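Local atomic coordinates of Epf (Streptococcus pyogenes, PDB entry 4ES9), a protein that probably acts as a cell-surface adhesin, with this N-terminal part combining a larger carbohydrate-binding-like beta sandwich and a smaller fibronectin type III-like one. Residues Q219-V224 with T235-D240; N229-L234 with P272-L277; I116-G121 with V204-L209; V129-G134 with E160-G165. All coordinates share one frame; numbering follows the deposited sequence.

Interaction 1 of 4, residues Q219-V224 with T235-D240; sequences QLDKGV and TLKSDD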
loop_
_atom_site.group_PDB
_atom_site.type_symbol
_atom_site.label_atom_id
_atom_site.label_comp_id
_atom_site.label_asym_id
_atom_site.label_seq_id
_atom_site.Cartn_x
_atom_site.Cartn_y
_atom_site.Cartn_z
ATOM N N GLN A 219 18.474 -3.248 -10.130
ATOM C CA GLN A 219 19.917 -3.215 -10.338
ATOM C C GLN A 219 20.224 -3.635 -11.759
ATOM O O GLN A 219 19.471 -4.416 -12.342
ATOM C CB GLN A 219 20.646 -4.159 -9.346
ATOM C CG GLN A 219 20.498 -3.797 -7.863
ATOM C CD GLN A 219 19.362 -4.508 -7.161
ATOM O OE1 GLN A 219 19.233 -5.736 -7.201
ATOM N NE2 GLN A 219 18.510 -3.745 -6.488
ATOM N N LEU A 220 21.337 -3.152 -12.312
ATOM C CA LEU A 220 21.753 -3.574 -13.640
ATOM C C LEU A 220 22.480 -4.911 -13.536
ATOM O O LEU A 220 23.511 -4.992 -12.876
ATOM C CB LEU A 220 22.647 -2.515 -14.309
ATOM C CG LEU A 220 23.137 -2.843 -15.741
ATOM C CD1 LEU A 220 22.020 -2.673 -16.746
ATOM C CD2 LEU A 220 24.301 -1.970 -16.126
ATOM N N ASP A 221 21.928 -5.961 -14.158
ATOM C CA ASP A 221 22.566 -7.269 -14.170
ATOM C C ASP A 221 23.663 -7.268 -15.233
ATOM O O ASP A 221 24.793 -7.697 -14.960
ATOM C CB ASP A 221 21.548 -8.407 -14.416
ATOM C CG ASP A 221 22.144 -9.806 -14.285
ATOM O OD1 ASP A 221 22.920 -10.039 -13.336
ATOM O OD2 ASP A 221 21.827 -10.665 -15.128
ATOM N N LYS A 222 23.319 -6.801 -16.446
ATOM C CA LYS A 222 24.232 -6.705 -17.574
ATOM C C LYS A 222 23.698 -5.697 -18.588
ATOM O O LYS A 222 22.497 -5.426 -18.654
ATOM C CB LYS A 222 24.529 -8.083 -18.224
ATOM C CG LYS A 222 23.382 -8.787 -18.938
ATOM C CD LYS A 222 23.885 -9.991 -19.734
ATOM C CE LYS A 222 22.752 -10.674 -20.467
ATOM N NZ LYS A 222 23.150 -12.010 -20.974
ATOM N N GLY A 223 24.615 -5.136 -19.344
ATOM C CA GLY A 223 24.317 -4.166 -20.385
ATOM C C GLY A 223 25.019 -4.561 -21.664
ATOM O O GLY A 223 26.145 -5.056 -21.619
ATOM N N VAL A 224 24.356 -4.383 -22.810
ATOM C CA VAL A 224 24.931 -4.732 -24.113
ATOM C C VAL A 224 24.811 -3.526 -25.025
ATOM O O VAL A 224 23.713 -2.997 -25.225
ATOM C CB VAL A 224 24.324 -6.016 -24.751
ATOM C CG1 VAL A 224 24.885 -6.269 -26.147
ATOM C CG2 VAL A 224 24.570 -7.244 -23.879
ATOM N N THR A 235 19.670 -5.500 -18.963
ATOM C CA THR A 235 19.063 -6.558 -18.176
ATOM C C THR A 235 18.998 -6.092 -16.727
ATOM O O THR A 235 20.042 -5.810 -16.119
ATOM C CB THR A 235 19.843 -7.861 -18.323
ATOM O OG1 THR A 235 20.011 -8.137 -19.711
ATOM C CG2 THR A 235 19.154 -9.029 -17.639
ATOM N N LEU A 236 17.780 -6.048 -16.178
ATOM C CA LEU A 236 17.543 -5.619 -14.803
ATOM C C LEU A 236 17.388 -6.811 -13.865
ATOM O O LEU A 236 16.863 -7.856 -14.258
ATOM C CB LEU A 236 16.271 -4.730 -14.719
ATOM C CG LEU A 236 16.238 -3.448 -15.544
ATOM C CD1 LEU A 236 14.885 -2.756 -15.431
ATOM C CD2 LEU A 236 17.362 -2.492 -15.136
ATOM N N LYS A 237 17.797 -6.634 -12.620
ATOM C CA LYS A 237 17.637 -7.645 -11.582
ATOM C C LYS A 237 17.181 -6.972 -10.288
ATOM O O LYS A 237 17.145 -5.734 -10.178
ATOM C CB LYS A 237 18.928 -8.468 -11.363
ATOM C CG LYS A 237 20.137 -7.662 -10.846
ATOM C CD LYS A 237 21.315 -8.569 -10.497
ATOM C CE LYS A 237 22.519 -7.790 -10.033
ATOM N NZ LYS A 237 23.686 -8.673 -9.766
ATOM N N SER A 238 16.854 -7.804 -9.306
ATOM C CA SER A 238 16.431 -7.355 -7.999
ATOM C C SER A 238 17.022 -8.259 -6.901
ATOM O O SER A 238 17.171 -9.464 -7.094
ATOM C CB SER A 238 14.913 -7.327 -7.930
ATOM O OG SER A 238 14.498 -6.645 -6.763
ATOM N N ASP A 239 17.358 -7.666 -5.759
ATOM C CA ASP A 239 17.903 -8.357 -4.587
ATOM C C ASP A 239 16.794 -8.799 -3.608
ATOM O O ASP A 239 17.060 -9.616 -2.716
ATOM C CB ASP A 239 18.895 -7.434 -3.841
ATOM C CG ASP A 239 20.315 -7.445 -4.372
ATOM O OD1 ASP A 239 20.703 -8.448 -5.028
ATOM O OD2 ASP A 239 21.061 -6.479 -4.085
ATOM N N ASP A 240 15.562 -8.247 -3.761
ATOM C CA ASP A 240 14.456 -8.529 -2.840
ATOM C C ASP A 240 13.275 -9.301 -3.489
ATOM O O ASP A 240 12.180 -9.320 -2.922
ATOM C CB ASP A 240 13.961 -7.218 -2.179
ATOM C CG ASP A 240 13.508 -6.088 -3.108
ATOM O OD1 ASP A 240 13.257 -6.357 -4.309
ATOM O OD2 ASP A 240 13.385 -4.937 -2.627
#
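A classic beta bulge in a two-stranded hairpin brings both Asp221 and Lys222 opposite Thr235. Strands 219-224 and 231-237 run antiparallel here, with an angle of 144° between their directions. Gln219 and Lys237 form a hydrogen-bonded pair: Gln219 N gives to Lys237 O at 2.8 Å, and Lys237 N returns a bond to Gln219 O. Leu220 and Leu236 follow as a non-hydrogen-bonded pair. The extra residue then enters. Asp221 N reaches Thr235 O at 2.7 Å, while Lys222 N makes a weak, longer bond to that same oxygen at 3.4 Å. Thr235 N closes the bulge by giving to Lys222 O at 2.8 Å.

Gln219, Lys222, Thr235 and Lys237 share one face. Lys222 CG rests 3.5 Å from Thr235 OG1. The extended Lys237 chain crosses Asp221 at about a right angle, and its CD lies 3.6 Å from Asp221 OD1. With CG of Asp221 anti to its own N (chi1 -174°), the carboxylate meets this lysine in a long salt bridge, Asp221 OD1 to Lys237 NZ at 3.9 Å. Such a pair at the surface is probably loose. The Gln219 chain bends at chi2 (94°), which carries OE1 back to Ser238 CA at 3.3 Å.

Leu220 and Leu236 point to the other face, into the smaller domain. Leu220 packs on Val293, Phe307 and Phe309, and Leu236 on Ile295 and Phe245. The hairpin thereby lies against strands 290-297 and 307-310 of the facing sheet.

Interaction 2 of 4, residues N229-L234 with P272-L277; sequences NKNVQL and PISITL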
loop_
_atom_site.group_PDB
_atom_site.type_symbol
_atom_site.label_atom_id
_atom_site.label_comp_id
_atom_site.label_asym_id
_atom_site.label_seq_id
_atom_site.Cartn_x
_atom_site.Cartn_y
_atom_site.Cartn_z
ATOM N N ASN A 229 25.708 0.836 -33.283
ATOM C CA ASN A 229 24.385 0.223 -33.081
ATOM C C ASN A 229 23.560 1.084 -32.119
ATOM O O ASN A 229 23.978 1.317 -30.979
ATOM C CB ASN A 229 24.516 -1.226 -32.577
ATOM C CG ASN A 229 23.271 -2.075 -32.736
ATOM O OD1 ASN A 229 22.156 -1.680 -32.397
ATOM N ND2 ASN A 229 23.443 -3.295 -33.201
ATOM N N LYS A 230 22.398 1.576 -32.593
ATOM C CA LYS A 230 21.490 2.449 -31.840
ATOM C C LYS A 230 20.770 1.714 -30.699
ATOM O O LYS A 230 20.235 2.372 -29.801
ATOM C CB LYS A 230 20.433 3.059 -32.778
ATOM C CG LYS A 230 20.972 4.036 -33.821
ATOM C CD LYS A 230 19.845 4.739 -34.595
ATOM C CE LYS A 230 19.131 3.863 -35.603
ATOM N NZ LYS A 230 18.276 4.663 -36.522
ATOM N N ASN A 231 20.738 0.364 -30.745
ATOM C CA ASN A 231 20.029 -0.427 -29.752
ATOM C C ASN A 231 20.928 -0.862 -28.596
ATOM O O ASN A 231 21.879 -1.631 -28.788
ATOM C CB ASN A 231 19.349 -1.653 -30.388
ATOM C CG ASN A 231 18.144 -2.134 -29.599
ATOM O OD1 ASN A 231 17.306 -1.341 -29.157
ATOM N ND2 ASN A 231 18.015 -3.437 -29.399
ATOM N N VAL A 232 20.598 -0.366 -27.388
ATOM C CA VAL A 232 21.265 -0.688 -26.130
ATOM C C VAL A 232 20.310 -1.573 -25.334
ATOM O O VAL A 232 19.160 -1.178 -25.088
ATOM C CB VAL A 232 21.708 0.576 -25.348
ATOM C CG1 VAL A 232 22.305 0.201 -23.991
ATOM C CG2 VAL A 232 22.719 1.370 -26.147
ATOM N N GLN A 233 20.771 -2.777 -24.970
ATOM C CA GLN A 233 19.946 -3.736 -24.247
ATOM C C GLN A 233 20.407 -3.840 -22.802
ATOM O O GLN A 233 21.567 -4.187 -22.545
ATOM C CB GLN A 233 19.967 -5.109 -24.944
ATOM C CG GLN A 233 19.254 -5.096 -26.291
ATOM C CD GLN A 233 19.223 -6.442 -26.961
ATOM O OE1 GLN A 233 20.226 -7.163 -27.035
ATOM N NE2 GLN A 233 18.072 -6.795 -27.506
ATOM N N LEU A 234 19.495 -3.535 -21.853
ATOM C CA LEU A 234 19.817 -3.594 -20.435
ATOM C C LEU A 234 18.993 -4.651 -19.749
ATOM O O LEU A 234 17.774 -4.699 -19.920
ATOM C CB LEU A 234 19.614 -2.230 -19.743
ATOM C CG LEU A 234 20.358 -1.033 -20.330
ATOM C CD1 LEU A 234 19.924 0.229 -19.653
ATOM C CD2 LEU A 234 21.878 -1.208 -20.247
ATOM N N PRO A 272 15.283 -8.057 -22.284
ATOM C CA PRO A 272 16.037 -6.825 -21.963
ATOM C C PRO A 272 15.212 -5.565 -22.182
ATOM O O PRO A 272 14.310 -5.540 -23.030
ATOM C CB PRO A 272 17.237 -6.894 -22.918
ATOM C CG PRO A 272 16.716 -7.653 -24.124
ATOM C CD PRO A 272 15.583 -8.547 -23.646
ATOM N N ILE A 273 15.517 -4.527 -21.403
ATOM C CA ILE A 273 14.914 -3.217 -21.543
ATOM C C ILE A 273 15.702 -2.526 -22.642
ATOM O O ILE A 273 16.926 -2.441 -22.552
ATOM C CB ILE A 273 14.897 -2.418 -20.213
ATOM C CG1 ILE A 273 14.208 -3.193 -19.057
ATOM C CG2 ILE A 273 14.319 -1.000 -20.396
ATOM C CD1 ILE A 273 12.695 -3.597 -19.237
ATOM N N SER A 274 15.012 -2.046 -23.677
ATOM C CA SER A 274 15.673 -1.401 -24.786
ATOM C C SER A 274 15.724 0.113 -24.638
ATOM O O SER A 274 14.778 0.751 -24.173
ATOM C CB SER A 274 14.999 -1.785 -26.095
ATOM O OG SER A 274 15.157 -3.174 -26.344
ATOM N N ILE A 275 16.889 0.658 -24.982
ATOM C CA ILE A 275 17.203 2.079 -25.042
ATOM C C ILE A 275 17.645 2.339 -26.493
ATOM O O ILE A 275 18.492 1.606 -27.013
ATOM C CB ILE A 275 18.262 2.509 -23.989
ATOM C CG1 ILE A 275 17.671 2.432 -22.561
ATOM C CG2 ILE A 275 18.810 3.907 -24.311
ATOM C CD1 ILE A 275 18.437 3.170 -21.422
ATOM N N THR A 276 17.017 3.319 -27.156
ATOM C CA THR A 276 17.350 3.666 -28.521
ATOM C C THR A 276 18.181 4.954 -28.511
ATOM O O THR A 276 17.707 5.997 -28.057
ATOM C CB THR A 276 16.086 3.763 -29.394
ATOM O OG1 THR A 276 15.361 2.539 -29.308
ATOM C CG2 THR A 276 16.406 4.044 -30.860
ATOM N N LEU A 277 19.430 4.864 -28.993
ATOM C CA LEU A 277 20.306 6.030 -29.112
ATOM C C LEU A 277 20.035 6.708 -30.442
ATOM O O LEU A 277 19.485 6.075 -31.348
ATOM C CB LEU A 277 21.800 5.623 -29.062
ATOM C CG LEU A 277 22.350 4.862 -27.858
ATOM C CD1 LEU A 277 23.746 4.317 -28.183
ATOM C CD2 LEU A 277 22.404 5.760 -26.606
#
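Regular antiparallel strand pairing joins residues 231-234 to 273-276, where strand 273-276 forms one edge of the three-stranded sheet of the smaller domain. Val232 and Ile275 exchange two backbone bonds, each of 2.9 Å between N of one and O of the other. Leu234 and Ile273 do the same, and Ile273 N reaches Leu234 O at 2.7 Å. The ladder continues with a nearly straight bond from Leu277 N to Lys230 O at 2.7 Å. Nearby, Asn231 N bonds Asn229 OD1 at 3.0 Å in an Asx turn.

One face is apolar. Val232 CG2 stands anti to its carbonyl carbon and meets Leu277 CD1 at 3.7 Å. Leu234 CD1 and Ile275 CD1 touch by their methyls, also at 3.7 Å. Leu252, Ile250 and Val263 of the facing sheet pack against this side. The other face carries Asn231, Gln233, Ser274 and Thr276. There the amide end of Gln233 runs alongside the Pro272 ring, with NE2 3.7 Å from CG of Pro272, which follows a cis peptide bond.

The chemistry is therefore two-sided: branched aliphatic groups form the interior, polar ones line the outside, and the backbone bonds set the register.

Interaction 3 of 4, residues I116-G121 with V204-L209; sequences ITFEQG and VEFKNL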
loop_
_atom_site.group_PDB
_atom_site.type_symbol
_atom_site.label_atom_id
_atom_site.label_comp_id
_atom_site.label_asym_id
_atom_site.label_seq_id
_atom_site.Cartn_x
_atom_site.Cartn_y
_atom_site.Cartn_z
ATOM N N ILE A 116 2.707 1.532 5.555
ATOM C CA ILE A 116 1.575 2.144 6.251
ATOM C C ILE A 116 2.047 2.582 7.630
ATOM O O ILE A 116 2.726 1.817 8.327
ATOM C CB ILE A 116 0.352 1.180 6.347
ATOM C CG1 ILE A 116 -0.266 0.946 4.938
ATOM C CG2 ILE A 116 -0.732 1.700 7.326
ATOM C CD1 ILE A 116 -1.259 -0.203 4.814
ATOM N N THR A 117 1.703 3.822 8.014
ATOM C CA THR A 117 1.958 4.344 9.360
ATOM C C THR A 117 0.651 4.900 9.876
ATOM O O THR A 117 -0.165 5.430 9.102
ATOM C CB THR A 117 3.086 5.398 9.410
ATOM O OG1 THR A 117 2.755 6.479 8.539
ATOM C CG2 THR A 117 4.471 4.816 9.061
ATOM N N PHE A 118 0.429 4.750 11.174
ATOM C CA PHE A 118 -0.745 5.266 11.880
ATOM C C PHE A 118 -0.513 5.186 13.359
ATOM O O PHE A 118 0.417 4.505 13.808
ATOM C CB PHE A 118 -2.070 4.530 11.489
ATOM C CG PHE A 118 -2.169 3.086 11.901
ATOM C CD1 PHE A 118 -1.617 2.084 11.112
ATOM C CD2 PHE A 118 -2.840 2.725 13.072
ATOM C CE1 PHE A 118 -1.668 0.759 11.517
ATOM C CE2 PHE A 118 -2.918 1.396 13.461
ATOM C CZ PHE A 118 -2.327 0.423 12.686
ATOM N N GLU A 119 -1.393 5.850 14.120
ATOM C CA GLU A 119 -1.294 5.799 15.553
ATOM C C GLU A 119 -2.416 4.947 16.115
ATOM O O GLU A 119 -3.594 5.158 15.818
ATOM C CB GLU A 119 -1.345 7.201 16.167
ATOM C CG GLU A 119 -0.126 8.056 15.875
ATOM C CD GLU A 119 -0.322 9.517 16.235
ATOM O OE1 GLU A 119 -0.913 9.793 17.306
ATOM O OE2 GLU A 119 0.142 10.386 15.465
ATOM N N GLN A 120 -2.037 3.990 16.950
ATOM C CA GLN A 120 -3.009 3.215 17.702
ATOM C C GLN A 120 -3.377 4.037 18.918
ATOM O O GLN A 120 -2.526 4.246 19.788
ATOM C CB GLN A 120 -2.460 1.832 18.106
ATOM C CG GLN A 120 -3.438 1.068 19.029
ATOM C CD GLN A 120 -4.775 0.784 18.339
ATOM O OE1 GLN A 120 -4.852 0.005 17.391
ATOM N NE2 GLN A 120 -5.856 1.436 18.769
ATOM N N GLY A 121 -4.608 4.539 18.942
ATOM C CA GLY A 121 -5.142 5.320 20.056
ATOM C C GLY A 121 -5.665 4.400 21.141
ATOM O O GLY A 121 -5.292 3.223 21.186
ATOM N N VAL A 204 -12.440 2.194 21.140
ATOM C CA VAL A 204 -11.167 1.941 20.453
ATOM C C VAL A 204 -11.016 2.992 19.336
ATOM O O VAL A 204 -11.970 3.249 18.610
ATOM C CB VAL A 204 -10.981 0.471 19.962
ATOM C CG1 VAL A 204 -12.088 0.038 19.003
ATOM C CG2 VAL A 204 -9.571 0.252 19.366
ATOM N N GLU A 205 -9.844 3.605 19.223
ATOM C CA GLU A 205 -9.598 4.674 18.254
ATOM C C GLU A 205 -8.301 4.446 17.473
ATOM O O GLU A 205 -7.308 3.949 18.015
ATOM C CB GLU A 205 -9.521 6.016 19.005
ATOM C CG GLU A 205 -9.500 7.251 18.127
ATOM C CD GLU A 205 -9.183 8.543 18.852
ATOM O OE1 GLU A 205 -8.077 8.656 19.432
ATOM O OE2 GLU A 205 -10.035 9.460 18.813
ATOM N N PHE A 206 -8.322 4.850 16.199
ATOM C CA PHE A 206 -7.184 4.770 15.253
ATOM C C PHE A 206 -7.037 6.113 14.621
ATOM O O PHE A 206 -8.064 6.724 14.279
ATOM C CB PHE A 206 -7.414 3.685 14.187
ATOM C CG PHE A 206 -7.951 2.371 14.705
ATOM C CD1 PHE A 206 -7.088 1.367 15.131
ATOM C CD2 PHE A 206 -9.322 2.135 14.762
ATOM C CE1 PHE A 206 -7.588 0.155 15.608
ATOM C CE2 PHE A 206 -9.824 0.926 15.250
ATOM C CZ PHE A 206 -8.961 -0.058 15.674
ATOM N N LYS A 207 -5.787 6.605 14.452
ATOM C CA LYS A 207 -5.645 7.957 13.881
ATOM C C LYS A 207 -4.378 8.179 13.024
ATOM O O LYS A 207 -3.487 7.334 12.977
ATOM C CB LYS A 207 -5.712 9.025 14.997
ATOM C CG LYS A 207 -4.836 8.795 16.210
ATOM C CD LYS A 207 -5.042 9.911 17.218
ATOM C CE LYS A 207 -4.461 9.583 18.575
ATOM N NZ LYS A 207 -4.527 10.759 19.473
ATOM N N ASN A 208 -4.330 9.338 12.343
ATOM C CA ASN A 208 -3.182 9.818 11.546
ATOM C C ASN A 208 -2.658 8.713 10.576
ATOM O O ASN A 208 -1.510 8.269 10.650
ATOM C CB ASN A 208 -2.107 10.316 12.544
ATOM C CG ASN A 208 -0.869 10.964 12.008
ATOM O OD1 ASN A 208 -0.843 11.490 10.915
ATOM N ND2 ASN A 208 0.202 10.943 12.787
ATOM N N LEU A 209 -3.534 8.301 9.674
ATOM C CA LEU A 209 -3.333 7.215 8.722
ATOM C C LEU A 209 -2.625 7.693 7.450
ATOM O O LEU A 209 -3.074 8.627 6.805
ATOM C CB LEU A 209 -4.687 6.563 8.396
ATOM C CG LEU A 209 -5.538 6.170 9.631
ATOM C CD1 LEU A 209 -6.984 6.595 9.491
ATOM C CD2 LEU A 209 -5.406 4.743 9.963
HETATM O O HOH W 1 1.049 8.212 10.303
#
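Glu119 meets Lys207 and Asn208 across two central antiparallel strands of the larger domain, and most of its side chain, from CB to both carboxylate oxygens, has a neighbour there. CB of Glu119 lies 3.8 Å from Lys207 CG. The chain then runs extended, crossing both partners obliquely. Its carboxylate carbon passes near Asn208 CB. OE1 of Glu119 lies beside the last methylene of the lysine, 3.8 Å from Lys207 CE; the opposite charges, Glu119 OE1 and Lys207 NZ, stay 4.3 Å apart, beyond a salt bridge. OE2 of Glu119 takes the main bond, from Asn208 ND2 at 2.7 Å. The donor comes to its anti side, and the carboxylate and amide planes stand 87° apart. Asn208 turns CG away from its backbone N (chi1 -175°), and this brings ND2 to the carboxylate.

The backbone pairs Glu119 with Lys207 through two bonds, Glu119 N to Lys207 O being 2.8 Å. Asn208 has left-handed backbone angles, and past it Leu209 comes opposite Phe118. Here a water gives to Asn208 O at 2.6 Å and also bonds Thr117 OG1.

On the other face, Leu209 CD2 packs on Phe118 CB at 3.7 Å. The Gln120 amide runs alongside the Phe206 ring, its plane turned 72° from it. Its OE1 is bonded to Tyr131 OH, and its NE2 gives to Gly121 O. This face looks into the sandwich core, where Leu188 and Leu190 of strand 186-194 lie opposite. Within their own sheet the two strands are flanked by 84-89 and 172-180.

Interaction 4 of 4, residues V129-G134 with E160-G165; sequences VDYRIG and EGEEQG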
loop_
_atom_site.group_PDB
_atom_site.type_symbol
_atom_site.label_atom_id
_atom_site.label_comp_id
_atom_site.label_asym_id
_atom_site.label_seq_id
_atom_site.Cartn_x
_atom_site.Cartn_y
_atom_site.Cartn_z
ATOM N N VAL A 129 -7.364 -6.046 19.133
ATOM C CA VAL A 129 -7.209 -5.391 17.835
ATOM C C VAL A 129 -6.328 -6.167 16.853
ATOM O O VAL A 129 -5.333 -6.770 17.243
ATOM C CB VAL A 129 -6.608 -3.979 18.104
ATOM C CG1 VAL A 129 -6.150 -3.276 16.825
ATOM C CG2 VAL A 129 -7.598 -3.106 18.876
ATOM N N ASP A 130 -6.703 -6.108 15.564
ATOM C CA ASP A 130 -5.955 -6.701 14.465
ATOM C C ASP A 130 -5.853 -5.692 13.332
ATOM O O ASP A 130 -6.726 -4.832 13.190
ATOM C CB ASP A 130 -6.622 -8.012 13.984
ATOM C CG ASP A 130 -5.780 -8.856 13.020
ATOM O OD1 ASP A 130 -4.546 -8.636 12.944
ATOM O OD2 ASP A 130 -6.349 -9.747 12.364
ATOM N N TYR A 131 -4.766 -5.776 12.554
ATOM C CA TYR A 131 -4.505 -4.944 11.389
ATOM C C TYR A 131 -4.260 -5.832 10.194
ATOM O O TYR A 131 -3.421 -6.741 10.275
ATOM C CB TYR A 131 -3.290 -4.001 11.569
ATOM C CG TYR A 131 -3.169 -3.306 12.900
ATOM C CD1 TYR A 131 -4.214 -2.534 13.406
ATOM C CD2 TYR A 131 -1.971 -3.340 13.617
ATOM C CE1 TYR A 131 -4.082 -1.843 14.605
ATOM C CE2 TYR A 131 -1.828 -2.653 14.821
ATOM C CZ TYR A 131 -2.890 -1.914 15.314
ATOM O OH TYR A 131 -2.761 -1.258 16.511
ATOM N N ARG A 132 -5.019 -5.603 9.100
ATOM C CA ARG A 132 -4.915 -6.391 7.882
ATOM C C ARG A 132 -4.934 -5.522 6.633
ATOM O O ARG A 132 -5.347 -4.367 6.669
ATOM C CB ARG A 132 -6.079 -7.409 7.791
ATOM C CG ARG A 132 -6.149 -8.465 8.887
ATOM C CD ARG A 132 -5.261 -9.647 8.603
ATOM N NE ARG A 132 -5.223 -10.526 9.766
ATOM C CZ ARG A 132 -4.478 -11.613 9.851
ATOM N NH1 ARG A 132 -3.693 -11.969 8.839
ATOM N NH2 ARG A 132 -4.505 -12.351 10.947
ATOM N N ILE A 133 -4.517 -6.103 5.509
ATOM C CA ILE A 133 -4.632 -5.490 4.187
ATOM C C ILE A 133 -5.856 -6.133 3.546
ATOM O O ILE A 133 -6.055 -7.322 3.714
ATOM C CB ILE A 133 -3.319 -5.675 3.338
ATOM C CG1 ILE A 133 -2.053 -5.108 4.073
ATOM C CG2 ILE A 133 -3.478 -5.047 1.932
ATOM C CD1 ILE A 133 -2.180 -3.627 4.581
ATOM N N GLY A 134 -6.638 -5.383 2.792
ATOM C CA GLY A 134 -7.791 -5.959 2.112
ATOM C C GLY A 134 -8.113 -5.264 0.810
ATOM O O GLY A 134 -7.375 -4.371 0.379
ATOM N N GLU A 160 5.600 -3.863 12.236
ATOM C CA GLU A 160 6.920 -3.727 12.845
ATOM C C GLU A 160 6.865 -4.076 14.350
ATOM O O GLU A 160 6.098 -3.478 15.108
ATOM C CB GLU A 160 7.455 -2.316 12.613
ATOM C CG GLU A 160 8.941 -2.174 12.866
ATOM C CD GLU A 160 9.446 -0.785 12.551
ATOM O OE1 GLU A 160 9.588 -0.466 11.348
ATOM O OE2 GLU A 160 9.674 -0.004 13.503
ATOM N N GLY A 161 7.636 -5.104 14.718
ATOM C CA GLY A 161 7.781 -5.617 16.077
ATOM C C GLY A 161 6.568 -6.310 16.681
ATOM O O GLY A 161 6.545 -6.518 17.895
ATOM N N GLU A 162 5.561 -6.690 15.857
ATOM C CA GLU A 162 4.318 -7.320 16.330
ATOM C C GLU A 162 3.830 -8.410 15.376
ATOM O O GLU A 162 4.194 -8.418 14.204
ATOM C CB GLU A 162 3.191 -6.250 16.451
ATOM C CG GLU A 162 3.237 -5.341 17.659
ATOM C CD GLU A 162 2.347 -4.103 17.616
ATOM O OE1 GLU A 162 1.137 -4.205 17.309
ATOM O OE2 GLU A 162 2.865 -3.024 17.966
ATOM N N GLU A 163 2.950 -9.297 15.857
ATOM C CA GLU A 163 2.300 -10.322 15.020
ATOM C C GLU A 163 0.858 -9.900 14.721
ATOM O O GLU A 163 0.289 -9.116 15.476
ATOM C CB GLU A 163 2.324 -11.707 15.697
ATOM C CG GLU A 163 3.718 -12.302 15.873
ATOM C CD GLU A 163 4.587 -12.432 14.633
ATOM O OE1 GLU A 163 4.084 -12.886 13.582
ATOM O OE2 GLU A 163 5.781 -12.073 14.714
ATOM N N GLN A 164 0.279 -10.410 13.618
ATOM C CA GLN A 164 -1.114 -10.178 13.231
ATOM C C GLN A 164 -2.030 -11.097 14.058
ATOM O O GLN A 164 -1.537 -11.985 14.763
ATOM C CB GLN A 164 -1.318 -10.365 11.725
ATOM C CG GLN A 164 -0.785 -9.178 10.919
ATOM C CD GLN A 164 -0.922 -9.418 9.458
ATOM O OE1 GLN A 164 -0.243 -10.273 8.876
ATOM N NE2 GLN A 164 -1.848 -8.695 8.840
ATOM N N GLY A 165 -3.336 -10.856 13.990
ATOM C CA GLY A 165 -4.313 -11.571 14.799
ATOM C C GLY A 165 -4.789 -10.668 15.925
ATOM O O GLY A 165 -4.107 -9.695 16.249
#
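Asp130 and Gly165 join the edge strand 127-135 to the loop after strand 154-159. Gly165 N gives to Asp130 OD1 at 2.7 Å, arriving from well above the carboxylate plane. OD1 also receives a weak bond from Tyr131 N. The second oxygen is held within the strand: Arg132 NE forms a salt bridge to Asp130 OD2 at 2.9 Å, on the syn side and nearly in the guanidinium plane. The carboxylate is thus gripped at both oxygens, which should fix its rotation and favour its charged form.

Gln164 supplies the other bond. Its NE2 gives to Tyr131 O at 2.9 Å, almost straight (178°) and in the carbonyl plane. The same NE2 also bonds Glu150 OE2, so the amide nitrogen has two acceptors. Glu150 OE1 pairs with Arg132 NH1, tying both side chains to one carboxylate. CB of Gln164 lies over one face of the Arg132 guanidinium, toward its rim, 3.8 Å from Arg132 NH2; the chain then runs extended and brings NE2 to Tyr131 O.

Arg169 bridges strand and loop: its NE gives to Val129 O and its NH2 to Glu163 O, while its NH1 forms a salt bridge with Glu162 OE1. Glu162 OE2 pairs with Lys174. Strand 186-194 borders 127-135 within the sheet; the loop lies against 127-135, with Gln164 packing on Val157 and Ile159 of strand 154-159.

In the fold
Of the strands in these contacts, 113-123 is the first along the chain and enters interaction 3. That contact closes a long loop when strand 202-213 returns beside it. Interaction 4 is nested inside this loop and joins strand 127-135 of one sheet to the segment leaving strand 154-159 of the other. The two touch where the Phe118 and Tyr131 rings meet edge to face. Strand 202-213 then leads on to strand 219-224 in the smaller domain. There interaction 1 closes a short hairpin, and interaction 2 crosses it along the chain, adding strand 273-276 to the other side of the shared strand 231-237. Interactions 1 and 3 have centres about 38 Å apart.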